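Local coordinates for protein geranyltranstransferase (IspA) (Helicobacter pylori, PDB 3LLW) that probably catalyses magnesium-dependent chain elongation of prenyl diphosphates in isoprenoid biosynthesis, at residues I92-P97 with A103-H108; N277-L282 with L288-L293; D230-V235 with R263-A268. All coordinates share one frame; numbering follows the deposited sequence.

Contact 1. Residues I92-P97 with A103-H108; sequences IHDDLP and ALRRNH
The first aspartate-rich motif of the prenyltransferases, DDxxxxD, opens with D94 and D95, and both reach R105, first of the arginine pair that follows the motif in this family. D95 carries the contact. R105 takes its carboxylate side-on, NE bonding to OD2 at 2.7 Å and NH2 to OD1 at 3.0 Å. The N-H...O angles of 159° and 163° make both bonds nearly straight. OD2 receives NE on its syn lone pair, whereas NH2 meets OD1 on the syn side but tilted from the carboxylate plane, the two flat groups being turned 39° against each other. The arginine runs out extended from its backbone and bends at its third torsion, which brings NE and NH2 round to the acid. Water 1 donates to D95 OD1 (2.7 Å) and to the carbonyl oxygen of L104 (2.9 Å), so OD1 is gripped twice. D94 OD2 adds a long salt bridge, 3.9 Å from R105 NH2. D94 and D100 bind magnesium in another structure of this protein, and the geometry is consistent with D95 holding R105 next to that metal site, which has no metal in this chain. Segment 92-97 carries the last residues of helix 73-94 into the loop that follows, packed against helix 117-137 of its own chain; H93 ND1 bonds D125 of the second subunit. R105 stands on a two-stranded hairpin turning through R105-H108, just ahead of helix 111-114.

Contact 2. Residues N277-L282 with L288-L293; sequences NDLDAL and LLQENL. With SO4 (sulfate ion), chain E.
L279 and L282 meet L289 and L293 in the tight half of this contact, the short connection between helices 261-279 and 287-301 in the all-helical isoprenoid synthase fold. Methyl CD2 of L282 lies against the branch of L289, 3.8 Å from its CG. CD1 of L279 presses on the root of L293, 3.8 Å from CB. L279 can do this although it leaves its backbone at a slant: CG is anti to the backbone N (chi1 -178°), and the branch reaches toward the second helix. Q290, itself buried, leads from the packed leucines to the looser, exposed side at D280. Its CG sits 3.4 Å from the carbonyl oxygen of L279, and a bend at its second torsion (-84°) folds the amide back over the turn L279-L282. There NE2 comes within 3.0 Å of OD2 of D280, a solvent-exposed residue, the two flat groups standing 75° apart. Beyond the leucines, on the first turn of helix 287-301, lies a sulfate, probably from the crystallisation liquor: backbone N of L288 bonds its O1 (2.8 Å) and N of L289 its O2 (3.0 Å), an anion placed where the helix dipole would favour it. The turn thus links helices 261-279 and 287-301, with W214 of helix 209-236 packed on L279 and L282, and helix 51-63 on L289 and L293.

Contact 3. Residues D230-V235 with R263-A268; sequences DDIIDV and RANNYA
I232 lies within the second aspartate-rich motif, DDxxD, formed by D230, D231 and D234 on helix 209-236, and points at A264, N265 and A268 on helix 261-279. The two short helical segments run roughly antiparallel, at 144°, with their axes 10.2 Å apart, and this one branched side chain spans much of the gap. Its two arms divide the work. CG1 lies beside the backbone N (chi1 -65°) and leads to CD1, which reaches between the two alanines: it is 3.9 Å from CB of A268, while CG1 passes 4.3 Å from CB of A264. The other arm, CG2, lies alongside the amide of N265, 3.7 Å from OD1, and the two side chains cross obliquely. The small alanines let the helix present its backbone to the isoleucine. ND2 of N265 bonds the carbonyl oxygen of L261, one turn earlier in the same helix, and the amide meets I232 by van der Waals packing. V256 of helix 255-259 touches both I232 and A264 and extends the apolar patch, while D231 bonds Q227 and the backbone N of F255. Methyl CD1 of I232 approaches the carbonyl oxygen of A264 to 3.6 Å, the same oxygen that accepts N-H of A268.

In the fold
From the N terminus, helix 73-94 runs into contact 1, which closes the five-residue loop 98-102 of the first aspartate-rich motif. The chain then passes through several helices before helix 209-236 brings the second motif to contact 3. That contact closes the longest excursion, 27 residues with a partly unmodelled loop, when helix 261-279 returns alongside. The far end of this helix enters contact 2, which closes the short turn into helix 287-301. The three follow in series, none enclosing or crossing another. Helix 261-279 links contacts 3 and 2, whereas contacts 1 and 3, about 9 Å apart at their nearest atoms and not touching, each include part of one aspartate-rich motif. Contacts 1 and 2 lie on opposite sides of the chain's centre.

Contact 1. Residues I92-P97 with A103-H108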
loop_
_atom_site.group_PDB
_atom_site.type_symbol
_atom_site.label_atom_id
_atom_site.label_comp_id
_atom_site.label_asym_id
_atom_site.label_seq_id
_atom_site.Cartn_x
_atom_site.Cartn_y
_atom_site.Cartn_z
ATOM N N ILE A 92 6.176 -9.263 -8.698
ATOM C CA ILE A 92 7.473 -8.605 -8.764
ATOM C C ILE A 92 8.320 -9.045 -7.579
ATOM O O ILE A 92 9.520 -9.381 -7.719
ATOM C CB ILE A 92 7.334 -7.067 -8.805
ATOM C CG1 ILE A 92 6.750 -6.635 -10.149
ATOM C CG2 ILE A 92 8.685 -6.395 -8.662
ATOM C CD1 ILE A 92 6.222 -5.242 -10.157
ATOM N N HIS A 93 7.683 -9.080 -6.416
ATOM C CA HIS A 93 8.380 -9.494 -5.205
ATOM C C HIS A 93 8.599 -10.998 -5.131
ATOM O O HIS A 93 9.666 -11.440 -4.707
ATOM C CB HIS A 93 7.719 -8.896 -3.958
ATOM C CG HIS A 93 8.003 -7.434 -3.802
ATOM N ND1 HIS A 93 7.778 -6.745 -2.636
ATOM C CD2 HIS A 93 8.557 -6.544 -4.662
ATOM C CE1 HIS A 93 8.145 -5.485 -2.790
ATOM N NE2 HIS A 93 8.625 -5.338 -4.009
ATOM N N ASP A 94 7.628 -11.773 -5.604
ATOM C CA ASP A 94 7.800 -13.223 -5.693
ATOM C C ASP A 94 9.034 -13.611 -6.540
ATOM O O ASP A 94 9.700 -14.589 -6.229
ATOM C CB ASP A 94 6.556 -13.877 -6.285
ATOM C CG ASP A 94 6.626 -15.392 -6.259
ATOM O OD1 ASP A 94 6.763 -15.969 -5.156
ATOM O OD2 ASP A 94 6.547 -16.005 -7.347
ATOM N N ASP A 95 9.333 -12.823 -7.577
ATOM C CA ASP A 95 10.381 -13.139 -8.556
ATOM C C ASP A 95 11.800 -12.853 -8.083
ATOM O O ASP A 95 12.756 -13.296 -8.718
ATOM C CB ASP A 95 10.122 -12.371 -9.859
ATOM C CG ASP A 95 9.064 -13.030 -10.739
ATOM O OD1 ASP A 95 8.918 -14.274 -10.702
ATOM O OD2 ASP A 95 8.389 -12.298 -11.490
ATOM N N LEU A 96 11.921 -12.116 -6.977
ATOM C CA LEU A 96 13.196 -11.623 -6.442
ATOM C C LEU A 96 14.200 -12.736 -6.103
ATOM O O LEU A 96 13.779 -13.851 -5.790
ATOM C CB LEU A 96 12.940 -10.766 -5.195
ATOM C CG LEU A 96 12.277 -9.390 -5.310
ATOM C CD1 LEU A 96 11.968 -8.857 -3.936
ATOM C CD2 LEU A 96 13.127 -8.400 -6.063
ATOM N N PRO A 97 15.525 -12.436 -6.160
ATOM C CA PRO A 97 16.542 -13.458 -5.869
ATOM C C PRO A 97 16.401 -14.121 -4.499
ATOM O O PRO A 97 16.678 -15.314 -4.375
ATOM C CB PRO A 97 17.868 -12.691 -5.978
ATOM C CG PRO A 97 17.561 -11.539 -6.889
ATOM C CD PRO A 97 16.154 -11.148 -6.524
ATOM N N ALA A 103 14.584 -14.871 -13.605
ATOM C CA ALA A 103 15.039 -13.843 -14.558
ATOM C C ALA A 103 14.033 -13.588 -15.696
ATOM O O ALA A 103 14.136 -12.581 -16.415
ATOM C CB ALA A 103 16.425 -14.183 -15.106
ATOM N N LEU A 104 13.064 -14.492 -15.845
ATOM C CA LEU A 104 11.954 -14.327 -16.789
ATOM C C LEU A 104 10.578 -14.491 -16.139
ATOM O O LEU A 104 10.415 -15.224 -15.161
ATOM C CB LEU A 104 12.076 -15.282 -17.993
ATOM C CG LEU A 104 13.298 -15.106 -18.921
ATOM C CD1 LEU A 104 13.616 -16.379 -19.722
ATOM C CD2 LEU A 104 13.152 -13.885 -19.849
ATOM N N ARG A 105 9.607 -13.771 -16.692
ATOM C CA ARG A 105 8.187 -13.962 -16.415
ATOM C C ARG A 105 7.486 -13.787 -17.755
ATOM O O ARG A 105 7.679 -12.760 -18.422
ATOM C CB ARG A 105 7.654 -12.942 -15.400
ATOM C CG ARG A 105 6.146 -13.041 -15.179
ATOM C CD ARG A 105 5.724 -12.441 -13.860
ATOM N NE ARG A 105 6.210 -13.222 -12.722
ATOM C CZ ARG A 105 5.507 -14.164 -12.098
ATOM N NH1 ARG A 105 4.269 -14.454 -12.488
ATOM N NH2 ARG A 105 6.038 -14.808 -11.070
ATOM N N ARG A 106 6.701 -14.798 -18.143
ATOM C CA ARG A 106 6.096 -14.886 -19.477
ATOM C C ARG A 106 7.114 -14.628 -20.607
ATOM O O ARG A 106 6.813 -13.926 -21.574
ATOM C CB ARG A 106 4.901 -13.933 -19.598
ATOM C CG ARG A 106 3.799 -14.142 -18.567
ATOM C CD ARG A 106 2.578 -13.228 -18.840
ATOM N NE ARG A 106 1.859 -13.585 -20.072
ATOM C CZ ARG A 106 1.837 -12.848 -21.187
ATOM N NH1 ARG A 106 2.491 -11.692 -21.253
ATOM N NH2 ARG A 106 1.157 -13.267 -22.245
ATOM N N ASN A 107 8.320 -15.179 -20.459
ATOM C CA ASN A 107 9.430 -15.004 -21.418
ATOM C C ASN A 107 9.892 -13.537 -21.645
ATOM O O ASN A 107 10.507 -13.207 -22.679
ATOM C CB ASN A 107 9.131 -15.730 -22.751
ATOM C CG ASN A 107 10.396 -16.230 -23.446
ATOM O OD1 ASN A 107 11.303 -16.757 -22.806
ATOM N ND2 ASN A 107 10.455 -16.058 -24.764
ATOM N N HIS A 108 9.591 -12.675 -20.669
ATOM C CA HIS A 108 10.051 -11.285 -20.626
ATOM C C HIS A 108 10.992 -11.171 -19.442
ATOM O O HIS A 108 10.779 -11.853 -18.443
ATOM C CB HIS A 108 8.882 -10.329 -20.389
ATOM C CG HIS A 108 7.975 -10.160 -21.567
ATOM N ND1 HIS A 108 8.327 -9.422 -22.678
ATOM C CD2 HIS A 108 6.713 -10.599 -21.789
ATOM C CE1 HIS A 108 7.327 -9.431 -23.542
ATOM N NE2 HIS A 108 6.336 -10.136 -23.027
HETATM O O HOH W 1 8.479 -15.488 -13.041
#

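Contact 2. Residues N277-L282 with L288-L293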
loop_
_atom_site.group_PDB
_atom_site.type_symbol
_atom_site.label_atom_id
_atom_site.label_comp_id
_atom_site.label_asym_id
_atom_site.label_seq_id
_atom_site.Cartn_x
_atom_site.Cartn_y
_atom_site.Cartn_z
ATOM N N ASN A 277 -22.416 -25.996 -9.291
ATOM C CA ASN A 277 -23.708 -26.303 -8.692
ATOM C C ASN A 277 -24.185 -25.246 -7.698
ATOM O O ASN A 277 -25.374 -24.947 -7.628
ATOM C CB ASN A 277 -23.675 -27.684 -8.028
ATOM C CG ASN A 277 -25.054 -28.276 -7.857
ATOM O OD1 ASN A 277 -25.791 -28.461 -8.832
ATOM N ND2 ASN A 277 -25.417 -28.574 -6.612
ATOM N N ASP A 278 -23.247 -24.691 -6.935
ATOM C CA ASP A 278 -23.514 -23.608 -5.984
ATOM C C ASP A 278 -23.846 -22.332 -6.749
ATOM O O ASP A 278 -24.641 -21.501 -6.303
ATOM C CB ASP A 278 -22.280 -23.375 -5.111
ATOM C CG ASP A 278 -22.609 -23.280 -3.626
ATOM O OD1 ASP A 278 -21.768 -22.736 -2.876
ATOM O OD2 ASP A 278 -23.690 -23.755 -3.204
ATOM N N LEU A 279 -23.227 -22.209 -7.918
ATOM C CA LEU A 279 -23.448 -21.104 -8.833
ATOM C C LEU A 279 -24.824 -21.164 -9.494
ATOM O O LEU A 279 -25.440 -20.133 -9.737
ATOM C CB LEU A 279 -22.333 -21.095 -9.892
ATOM C CG LEU A 279 -22.284 -20.006 -10.958
ATOM C CD1 LEU A 279 -22.070 -18.632 -10.335
ATOM C CD2 LEU A 279 -21.192 -20.333 -11.948
ATOM N N ASP A 280 -25.315 -22.372 -9.771
ATOM C CA ASP A 280 -26.628 -22.535 -10.413
ATOM C C ASP A 280 -27.810 -22.358 -9.444
ATOM O O ASP A 280 -28.966 -22.530 -9.828
ATOM C CB ASP A 280 -26.711 -23.867 -11.182
ATOM C CG ASP A 280 -25.655 -23.985 -12.294
ATOM O OD1 ASP A 280 -25.397 -25.125 -12.735
ATOM O OD2 ASP A 280 -25.063 -22.965 -12.719
ATOM N N ALA A 281 -27.509 -22.010 -8.196
ATOM C CA ALA A 281 -28.515 -21.568 -7.229
ATOM C C ALA A 281 -28.606 -20.037 -7.205
ATOM O O ALA A 281 -29.298 -19.451 -6.370
ATOM C CB ALA A 281 -28.188 -22.103 -5.843
ATOM N N LEU A 282 -27.897 -19.396 -8.129
ATOM C CA LEU A 282 -27.928 -17.945 -8.279
ATOM C C LEU A 282 -28.863 -17.560 -9.424
ATOM O O LEU A 282 -29.304 -16.410 -9.505
ATOM C CB LEU A 282 -26.513 -17.418 -8.533
ATOM C CG LEU A 282 -26.125 -15.973 -8.235
ATOM C CD1 LEU A 282 -26.028 -15.726 -6.736
ATOM C CD2 LEU A 282 -24.810 -15.695 -8.905
ATOM N N LEU A 288 -28.372 -12.524 -14.786
ATOM C CA LEU A 288 -27.294 -11.873 -15.547
ATOM C C LEU A 288 -25.931 -12.090 -14.885
ATOM O O LEU A 288 -24.927 -12.301 -15.568
ATOM C CB LEU A 288 -27.574 -10.378 -15.751
ATOM C CG LEU A 288 -28.882 -9.993 -16.465
ATOM C CD1 LEU A 288 -29.136 -8.483 -16.429
ATOM C CD2 LEU A 288 -28.931 -10.514 -17.896
ATOM N N LEU A 289 -25.925 -12.053 -13.553
ATOM C CA LEU A 289 -24.742 -12.354 -12.752
ATOM C C LEU A 289 -24.315 -13.798 -12.916
ATOM O O LEU A 289 -23.120 -14.096 -13.146
ATOM C CB LEU A 289 -24.992 -12.021 -11.271
ATOM C CG LEU A 289 -23.895 -12.261 -10.218
ATOM C CD1 LEU A 289 -22.599 -11.553 -10.549
ATOM C CD2 LEU A 289 -24.380 -11.843 -8.831
ATOM N N GLN A 290 -25.293 -14.692 -12.821
ATOM C CA GLN A 290 -25.038 -16.111 -12.999
ATOM C C GLN A 290 -24.440 -16.378 -14.381
ATOM O O GLN A 290 -23.534 -17.207 -14.511
ATOM C CB GLN A 290 -26.320 -16.918 -12.787
ATOM C CG GLN A 290 -26.108 -18.422 -12.600
ATOM C CD GLN A 290 -25.979 -19.188 -13.917
ATOM O OE1 GLN A 290 -26.629 -18.854 -14.916
ATOM N NE2 GLN A 290 -25.132 -20.218 -13.921
ATOM N N GLU A 291 -24.937 -15.654 -15.385
ATOM C CA GLU A 291 -24.540 -15.853 -16.769
ATOM C C GLU A 291 -23.089 -15.433 -17.003
ATOM O O GLU A 291 -22.323 -16.174 -17.626
ATOM C CB GLU A 291 -25.483 -15.090 -17.695
ATOM C CG GLU A 291 -25.323 -15.403 -19.169
ATOM C CD GLU A 291 -26.448 -14.825 -20.026
ATOM O OE1 GLU A 291 -26.735 -13.603 -19.924
ATOM O OE2 GLU A 291 -27.044 -15.602 -20.807
ATOM N N ASN A 292 -22.723 -14.253 -16.496
ATOM C CA ASN A 292 -21.349 -13.751 -16.593
ATOM C C ASN A 292 -20.342 -14.628 -15.844
ATOM O O ASN A 292 -19.292 -14.979 -16.386
ATOM C CB ASN A 292 -21.261 -12.298 -16.106
ATOM C CG ASN A 292 -21.937 -11.317 -17.049
ATOM O OD1 ASN A 292 -22.515 -11.711 -18.058
ATOM N ND2 ASN A 292 -21.869 -10.030 -16.719
ATOM N N LEU A 293 -20.678 -14.987 -14.607
ATOM C CA LEU A 293 -19.821 -15.852 -13.812
ATOM C C LEU A 293 -19.656 -17.238 -14.422
ATOM O O LEU A 293 -18.535 -17.728 -14.541
ATOM C CB LEU A 293 -20.301 -15.928 -12.360
ATOM C CG LEU A 293 -20.126 -14.640 -11.538
ATOM C CD1 LEU A 293 -20.648 -14.829 -10.133
ATOM C CD2 LEU A 293 -18.673 -14.195 -11.514
HETATM S S SO4 E . -29.236 -9.855 -12.277
HETATM O O1 SO4 E . -29.856 -10.567 -13.393
HETATM O O2 SO4 E . -27.940 -10.466 -11.968
HETATM O O3 SO4 E . -29.058 -8.450 -12.646
HETATM O O4 SO4 E . -30.136 -9.927 -11.121
#

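Contact 3. Residues D230-V235 with R263-A268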
loop_
_atom_site.group_PDB
_atom_site.type_symbol
_atom_site.label_atom_id
_atom_site.label_comp_id
_atom_site.label_asym_id
_atom_site.label_seq_id
_atom_site.Cartn_x
_atom_site.Cartn_y
_atom_site.Cartn_z
ATOM N N ASP A 230 -4.316 -24.818 -11.300
ATOM C CA ASP A 230 -2.997 -24.248 -11.575
ATOM C C ASP A 230 -1.875 -25.221 -11.202
ATOM O O ASP A 230 -0.922 -25.393 -11.958
ATOM C CB ASP A 230 -2.829 -22.908 -10.854
ATOM C CG ASP A 230 -1.951 -21.931 -11.627
ATOM O OD1 ASP A 230 -2.219 -21.700 -12.831
ATOM O OD2 ASP A 230 -0.997 -21.388 -11.026
ATOM N N ASP A 231 -2.020 -25.879 -10.050
ATOM C CA ASP A 231 -1.089 -26.929 -9.604
ATOM C C ASP A 231 -0.971 -28.089 -10.603
ATOM O O ASP A 231 0.114 -28.645 -10.786
ATOM C CB ASP A 231 -1.498 -27.475 -8.224
ATOM C CG ASP A 231 -1.233 -26.486 -7.080
ATOM O OD1 ASP A 231 -0.631 -25.412 -7.327
ATOM O OD2 ASP A 231 -1.614 -26.804 -5.920
ATOM N N ILE A 232 -2.083 -28.440 -11.245
ATOM C CA ILE A 232 -2.116 -29.539 -12.212
ATOM C C ILE A 232 -1.455 -29.146 -13.542
ATOM O O ILE A 232 -0.797 -29.973 -14.177
ATOM C CB ILE A 232 -3.558 -30.057 -12.406
ATOM C CG1 ILE A 232 -4.064 -30.678 -11.106
ATOM C CG2 ILE A 232 -3.651 -31.103 -13.509
ATOM C CD1 ILE A 232 -5.563 -30.694 -11.001
ATOM N N ILE A 233 -1.606 -27.880 -13.935
ATOM C CA ILE A 233 -0.989 -27.354 -15.160
ATOM C C ILE A 233 0.555 -27.310 -15.072
ATOM O O ILE A 233 1.242 -27.505 -16.076
ATOM C CB ILE A 233 -1.581 -25.958 -15.568
ATOM C CG1 ILE A 233 -3.118 -25.975 -15.624
ATOM C CG2 ILE A 233 -1.035 -25.477 -16.914
ATOM C CD1 ILE A 233 -3.748 -27.036 -16.524
ATOM N N ASP A 234 1.088 -27.094 -13.869
ATOM C CA ASP A 234 2.542 -27.068 -13.632
ATOM C C ASP A 234 3.258 -28.397 -13.903
ATOM O O ASP A 234 4.434 -28.405 -14.265
ATOM C CB ASP A 234 2.852 -26.617 -12.199
ATOM C CG ASP A 234 2.445 -25.176 -11.928
ATOM O OD1 ASP A 234 2.711 -24.297 -12.778
ATOM O OD2 ASP A 234 1.869 -24.920 -10.848
ATOM N N VAL A 235 2.551 -29.511 -13.721
ATOM C CA VAL A 235 3.138 -30.844 -13.881
ATOM C C VAL A 235 3.056 -31.319 -15.329
ATOM O O VAL A 235 3.974 -31.975 -15.823
ATOM C CB VAL A 235 2.455 -31.892 -12.967
ATOM C CG1 VAL A 235 3.396 -33.060 -12.688
ATOM C CG2 VAL A 235 2.028 -31.263 -11.668
ATOM N N ARG A 263 -5.375 -38.204 -8.019
ATOM C CA ARG A 263 -6.266 -37.713 -6.972
ATOM C C ARG A 263 -6.435 -36.199 -6.989
ATOM O O ARG A 263 -7.513 -35.701 -6.652
ATOM C CB ARG A 263 -5.786 -38.154 -5.596
ATOM C CG ARG A 263 -6.011 -39.618 -5.262
ATOM C CD ARG A 263 -5.701 -39.848 -3.787
ATOM N NE ARG A 263 -5.216 -41.200 -3.510
ATOM C CZ ARG A 263 -4.518 -41.540 -2.429
ATOM N NH1 ARG A 263 -4.116 -42.796 -2.268
ATOM N NH2 ARG A 263 -4.213 -40.630 -1.511
ATOM N N ALA A 264 -5.381 -35.469 -7.376
ATOM C CA ALA A 264 -5.489 -34.011 -7.567
ATOM C C ALA A 264 -6.435 -33.688 -8.714
ATOM O O ALA A 264 -7.272 -32.779 -8.601
ATOM C CB ALA A 264 -4.124 -33.371 -7.801
ATOM N N ASN A 265 -6.317 -34.455 -9.803
ATOM C CA ASN A 265 -7.232 -34.323 -10.928
ATOM C C ASN A 265 -8.682 -34.566 -10.543
ATOM O O ASN A 265 -9.548 -33.795 -10.943
ATOM C CB ASN A 265 -6.827 -35.220 -12.094
ATOM C CG ASN A 265 -5.973 -34.491 -13.119
ATOM O OD1 ASN A 265 -6.443 -33.568 -13.801
ATOM N ND2 ASN A 265 -4.713 -34.901 -13.234
ATOM N N ASN A 266 -8.933 -35.607 -9.746
ATOM C CA ASN A 266 -10.291 -35.910 -9.297
ATOM C C ASN A 266 -10.882 -34.859 -8.370
ATOM O O ASN A 266 -12.053 -34.498 -8.504
ATOM C CB ASN A 266 -10.378 -37.276 -8.624
ATOM C CG ASN A 266 -11.821 -37.674 -8.328
ATOM O OD1 ASN A 266 -12.598 -37.953 -9.242
ATOM N ND2 ASN A 266 -12.188 -37.674 -7.050
ATOM N N TYR A 267 -10.058 -34.367 -7.447
ATOM C CA TYR A 267 -10.414 -33.252 -6.567
ATOM C C TYR A 267 -10.855 -32.015 -7.340
ATOM O O TYR A 267 -11.907 -31.423 -7.042
ATOM C CB TYR A 267 -9.233 -32.922 -5.655
ATOM C CG TYR A 267 -9.478 -31.881 -4.582
ATOM C CD1 TYR A 267 -10.732 -31.730 -3.975
ATOM C CD2 TYR A 267 -8.434 -31.065 -4.143
ATOM C CE1 TYR A 267 -10.941 -30.777 -2.984
ATOM C CE2 TYR A 267 -8.632 -30.112 -3.154
ATOM C CZ TYR A 267 -9.889 -29.980 -2.576
ATOM O OH TYR A 267 -10.077 -29.052 -1.589
ATOM N N ALA A 268 -10.062 -31.630 -8.338
ATOM C CA ALA A 268 -10.432 -30.519 -9.210
ATOM C C ALA A 268 -11.837 -30.738 -9.793
ATOM O O ALA A 268 -12.696 -29.845 -9.704
ATOM C CB ALA A 268 -9.402 -30.336 -10.313
#